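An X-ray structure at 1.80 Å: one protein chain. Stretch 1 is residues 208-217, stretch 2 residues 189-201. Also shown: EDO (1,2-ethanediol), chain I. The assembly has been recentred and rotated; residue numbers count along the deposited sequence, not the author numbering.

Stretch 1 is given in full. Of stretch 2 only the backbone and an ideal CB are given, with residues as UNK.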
# COMPACT_ATOMS: atom_id res chain seq x y z
N LYS A 208 -1.29 18.28 9.07
CA LYS A 208 -2.54 17.60 8.75
C LYS A 208 -2.43 16.09 9.01
O LYS A 208 -3.35 15.50 9.59
CB LYS A 208 -2.97 17.86 7.29
CG LYS A 208 -3.22 19.36 7.01
CD LYS A 208 -3.91 19.55 5.65
CE LYS A 208 -4.08 21.01 5.27
NZ LYS A 208 -4.51 21.14 3.84
N ALA A 209 -1.32 15.49 8.60
CA ALA A 209 -1.08 14.05 8.83
C ALA A 209 -1.06 13.71 10.31
O ALA A 209 -1.73 12.76 10.76
CB ALA A 209 0.22 13.57 8.15
N PHE A 210 -0.32 14.49 11.09
CA PHE A 210 -0.26 14.25 12.55
C PHE A 210 -1.64 14.40 13.17
O PHE A 210 -2.12 13.51 13.88
CB PHE A 210 0.75 15.17 13.24
CG PHE A 210 0.76 14.99 14.72
CD1 PHE A 210 1.46 13.95 15.30
CD2 PHE A 210 -0.04 15.78 15.53
CE1 PHE A 210 1.41 13.73 16.67
CE2 PHE A 210 -0.12 15.55 16.90
CZ PHE A 210 0.62 14.54 17.46
N ASP A 211 -2.31 15.51 12.89
CA ASP A 211 -3.56 15.81 13.58
C ASP A 211 -4.62 14.74 13.27
O ASP A 211 -5.37 14.32 14.15
CB ASP A 211 -4.11 17.17 13.19
CG ASP A 211 -3.31 18.33 13.75
OD1 ASP A 211 -2.52 18.14 14.68
OD2 ASP A 211 -3.52 19.45 13.24
N LEU A 212 -4.68 14.30 12.01
CA LEU A 212 -5.63 13.27 11.60
C LEU A 212 -5.26 11.93 12.21
O LEU A 212 -6.14 11.21 12.72
CB LEU A 212 -5.71 13.16 10.06
CG LEU A 212 -6.71 12.11 9.52
CD1 LEU A 212 -8.10 12.23 10.15
CD2 LEU A 212 -6.83 12.22 8.01
N ALA A 213 -3.98 11.57 12.14
CA ALA A 213 -3.53 10.25 12.65
C ALA A 213 -3.79 10.18 14.15
O ALA A 213 -4.29 9.19 14.67
CB ALA A 213 -2.03 10.00 12.36
N ASP A 214 -3.48 11.28 14.84
CA ASP A 214 -3.73 11.39 16.28
C ASP A 214 -5.21 11.22 16.61
O ASP A 214 -5.57 10.48 17.54
CB ASP A 214 -3.21 12.76 16.77
CG ASP A 214 -3.48 13.00 18.25
OD1 ASP A 214 -2.92 12.30 19.11
OD2 ASP A 214 -4.28 13.90 18.52
N GLN A 215 -6.10 11.89 15.87
CA GLN A 215 -7.52 11.85 16.21
C GLN A 215 -8.10 10.48 15.89
O GLN A 215 -8.99 10.00 16.59
CB GLN A 215 -8.32 12.93 15.47
CG GLN A 215 -9.76 13.07 15.99
CD GLN A 215 -9.80 13.45 17.47
OE1 GLN A 215 -9.25 14.47 17.86
NE2 GLN A 215 -10.44 12.62 18.28
N LEU A 216 -7.60 9.87 14.81
CA LEU A 216 -8.05 8.55 14.38
C LEU A 216 -7.69 7.51 15.44
O LEU A 216 -8.50 6.61 15.76
CB LEU A 216 -7.42 8.20 13.01
CG LEU A 216 -7.79 6.86 12.35
CD1 LEU A 216 -9.28 6.74 12.19
CD2 LEU A 216 -7.09 6.71 10.96
N ILE A 217 -6.48 7.60 15.99
CA ILE A 217 -6.06 6.70 17.07
C ILE A 217 -6.93 6.91 18.30
O ILE A 217 -7.38 5.94 18.93
CB ILE A 217 -4.58 6.91 17.43
CG1 ILE A 217 -3.66 6.44 16.28
CG2 ILE A 217 -4.21 6.17 18.68
CD1 ILE A 217 -2.27 7.02 16.39
N UNK A 189 -15.40 4.54 7.02
CA UNK A 189 -14.89 5.89 7.34
C UNK A 189 -13.52 5.83 8.01
O UNK A 189 -12.64 6.64 7.71
CB UNK A 189 -15.87 6.63 8.25
N UNK A 190 -13.31 4.86 8.89
CA UNK A 190 -12.01 4.71 9.51
C UNK A 190 -10.89 4.45 8.51
O UNK A 190 -9.82 5.07 8.60
CB UNK A 190 -12.06 3.57 10.53
N UNK A 191 -11.12 3.53 7.58
CA UNK A 191 -10.19 3.21 6.51
C UNK A 191 -9.86 4.44 5.70
O UNK A 191 -8.68 4.73 5.39
CB UNK A 191 -10.76 2.12 5.60
N UNK A 192 -10.91 5.14 5.29
CA UNK A 192 -10.73 6.34 4.48
C UNK A 192 -9.90 7.42 5.18
O UNK A 192 -9.09 8.09 4.53
CB UNK A 192 -12.10 6.91 4.10
N UNK A 193 -10.12 7.61 6.49
CA UNK A 193 -9.30 8.55 7.26
C UNK A 193 -7.86 8.04 7.40
O UNK A 193 -6.92 8.83 7.32
CB UNK A 193 -9.91 8.78 8.64
N UNK A 194 -7.67 6.73 7.57
CA UNK A 194 -6.32 6.19 7.65
C UNK A 194 -5.57 6.46 6.33
O UNK A 194 -4.41 6.89 6.33
CB UNK A 194 -6.36 4.69 7.96
N UNK A 195 -6.25 6.24 5.19
CA UNK A 195 -5.65 6.45 3.88
C UNK A 195 -5.29 7.95 3.69
O UNK A 195 -4.20 8.28 3.20
CB UNK A 195 -6.60 5.98 2.78
N UNK A 196 -6.21 8.82 4.08
CA UNK A 196 -6.02 10.28 4.01
C UNK A 196 -4.81 10.73 4.84
O UNK A 196 -4.06 11.62 4.42
CB UNK A 196 -7.28 11.00 4.50
N UNK A 197 -4.64 10.15 6.05
CA UNK A 197 -3.46 10.50 6.87
C UNK A 197 -2.19 10.10 6.11
O UNK A 197 -1.23 10.87 6.11
CB UNK A 197 -3.51 9.81 8.23
N UNK A 198 -2.19 8.92 5.49
CA UNK A 198 -1.03 8.50 4.67
C UNK A 198 -0.77 9.48 3.55
O UNK A 198 0.38 9.89 3.31
CB UNK A 198 -1.25 7.10 4.09
N UNK A 199 -1.84 9.86 2.84
CA UNK A 199 -1.68 10.72 1.68
C UNK A 199 -1.20 12.12 2.10
O UNK A 199 -0.32 12.70 1.44
CB UNK A 199 -3.00 10.81 0.91
N UNK A 200 -1.74 12.65 3.19
CA UNK A 200 -1.22 13.92 3.74
C UNK A 200 0.29 13.82 3.97
O UNK A 200 1.06 14.70 3.57
CB UNK A 200 -1.93 14.27 5.05
N UNK A 201 0.74 12.70 4.53
CA UNK A 201 2.17 12.48 4.82
C UNK A 201 3.01 12.43 3.56
O UNK A 201 4.05 13.10 3.46
CB UNK A 201 2.36 11.18 5.61
C1 EDO I . -0.10 -1.09 0.04
O1 EDO I . 1.14 -0.41 0.18
C2 EDO I . -1.22 -0.31 0.74
O2 EDO I . -1.76 0.76 -0.12

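The two helices run nearly antiparallel, their axes 8.2 Å apart at closest approach, and one face of stretch 2 packs against stretch 1.

Position 189 has nothing of stretch 1 within 5.5 Å of its ideal CB; many side chains would suit, and it is Lys189, fully extended and out of contact.

At position 190 CA-to-CB points sideways, with the ideal CB 4.5 Å from Leu216 CD1. A long apolar or aromatic side chain could reach back to that methyl. The residue is Tyr190, whose CD1 lies 3.5 Å from Leu216 CD1.

Positions 191 and 192 point away and sideways, and stretch 1 leaves them unconstrained, so small, apolar or polar residues would all be allowed; they are Ala191 and Ala192.

Position 193 points toward stretch 1, its ideal CB 4.1 Å from Leu216 CD1 and 4.2 Å from Leu212 CD1. Leucine, methionine or a long chain with an aliphatic stem would pack against these methyls. It is Arg193: Leu216 CD1 packs over one face of the guanidinium, 3.7 Å from NH1, while Gln215 CG lies at its edge, 3.8 Å from NH2. The flat group thus offers a packing surface while NH1 and NH2 hydrogen-bond to residues adjoining the stretches.

Position 194 points away overall, yet its ideal CB is already 3.7 Å from Leu216 CD2. Something small suffices, and Ala194 has Leu216 CD2 3.4 Å from its CA and 3.7 Å from its CB.

Position 195 points away and is free of stretch 1, which does not discriminate between small and large or apolar and polar; it is Leu195.

At position 196 the sideways CB lies 3.7 Å from Leu212 CD2, favouring an apolar residue. Leu196 places CG 3.7 Å from that same CD2, helping to form the hole that receives Leu212.

Position 197 is where the backbones come close: its CA is 4.7 Å from the CA of Ala209. Glycine, alanine or serine would suit. Ala197 packs its CB 4.1 Å from Leu212 CD2, and its backbone O is 3.7 Å from Ala209 CB.

Position 198 points away, and stretch 1 sets no limit here; a long donor-bearing chain could reach the ethanediol. Arg198 donates from NH1 to O2 of the ethanediol, 2.7 Å away.

Position 199 points sideways without contact, so stretch 1 would allow many residue types; it is Ile199.

Position 200 points toward stretch 1, near Ala209 N and Lys208 CB, with Leu212 also nearby. A flat aromatic would exploit this aliphatic surface. Tyr200 does so: Lys208 CB sits over the ring face, 3.7 Å from the ring centroid, a CH-pi contact, and Leu212 CD2 is 3.7 Å from CE2.

At position 201 the sideways CB approaches Ala209 CB, suiting an apolar residue; Leu201 keeps its CB 4.1 Å from Ala209 CB.

Stretch 2, residues 189-201: KYAARALLARIYL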
# COMPACT_ATOMS: atom_id res chain seq x y z
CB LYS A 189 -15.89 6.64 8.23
CG LYS A 189 -15.58 8.12 8.43
CD LYS A 189 -16.71 8.76 9.25
CE LYS A 189 -16.35 10.17 9.62
NZ LYS A 189 -17.53 10.92 10.05
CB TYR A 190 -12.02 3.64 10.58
CG TYR A 190 -12.68 4.03 11.86
CD1 TYR A 190 -11.95 4.57 12.91
CD2 TYR A 190 -14.02 3.76 12.06
CE1 TYR A 190 -12.56 4.90 14.12
CE2 TYR A 190 -14.64 4.05 13.26
CZ TYR A 190 -13.92 4.63 14.27
OH TYR A 190 -14.56 4.91 15.44
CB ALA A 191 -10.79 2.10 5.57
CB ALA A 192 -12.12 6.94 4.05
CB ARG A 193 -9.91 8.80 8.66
CG ARG A 193 -11.31 9.45 8.62
CD ARG A 193 -11.98 9.38 9.98
NE ARG A 193 -11.33 10.26 10.94
CZ ARG A 193 -11.42 10.14 12.26
NH1 ARG A 193 -12.07 9.11 12.82
NH2 ARG A 193 -10.84 11.05 13.02
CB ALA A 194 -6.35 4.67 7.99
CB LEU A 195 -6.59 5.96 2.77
CG LEU A 195 -6.16 6.13 1.32
CD1 LEU A 195 -4.80 5.50 1.05
CD2 LEU A 195 -7.21 5.60 0.33
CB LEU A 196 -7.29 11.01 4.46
CG LEU A 196 -7.29 12.54 4.37
CD1 LEU A 196 -6.91 12.97 2.95
CD2 LEU A 196 -8.61 13.17 4.81
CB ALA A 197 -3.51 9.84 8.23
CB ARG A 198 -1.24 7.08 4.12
CG ARG A 198 -0.14 6.53 3.24
CD ARG A 198 -0.66 5.42 2.35
NE ARG A 198 -0.91 4.20 3.12
CZ ARG A 198 -1.39 3.08 2.59
NH1 ARG A 198 -1.71 3.03 1.30
NH2 ARG A 198 -1.58 2.01 3.36
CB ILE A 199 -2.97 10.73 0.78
CG1 ILE A 199 -3.11 9.36 0.08
CG2 ILE A 199 -2.93 11.85 -0.29
CD1 ILE A 199 -4.52 9.09 -0.52
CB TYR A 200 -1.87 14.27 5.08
CG TYR A 200 -3.26 14.86 5.06
CD1 TYR A 200 -3.67 15.78 4.10
CD2 TYR A 200 -4.19 14.50 6.06
CE1 TYR A 200 -4.96 16.33 4.13
CE2 TYR A 200 -5.43 15.02 6.08
CZ TYR A 200 -5.83 15.93 5.12
OH TYR A 200 -7.12 16.43 5.19
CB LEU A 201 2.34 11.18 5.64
CG LEU A 201 3.74 10.86 6.18
CD1 LEU A 201 4.04 11.78 7.37
CD2 LEU A 201 3.91 9.36 6.59
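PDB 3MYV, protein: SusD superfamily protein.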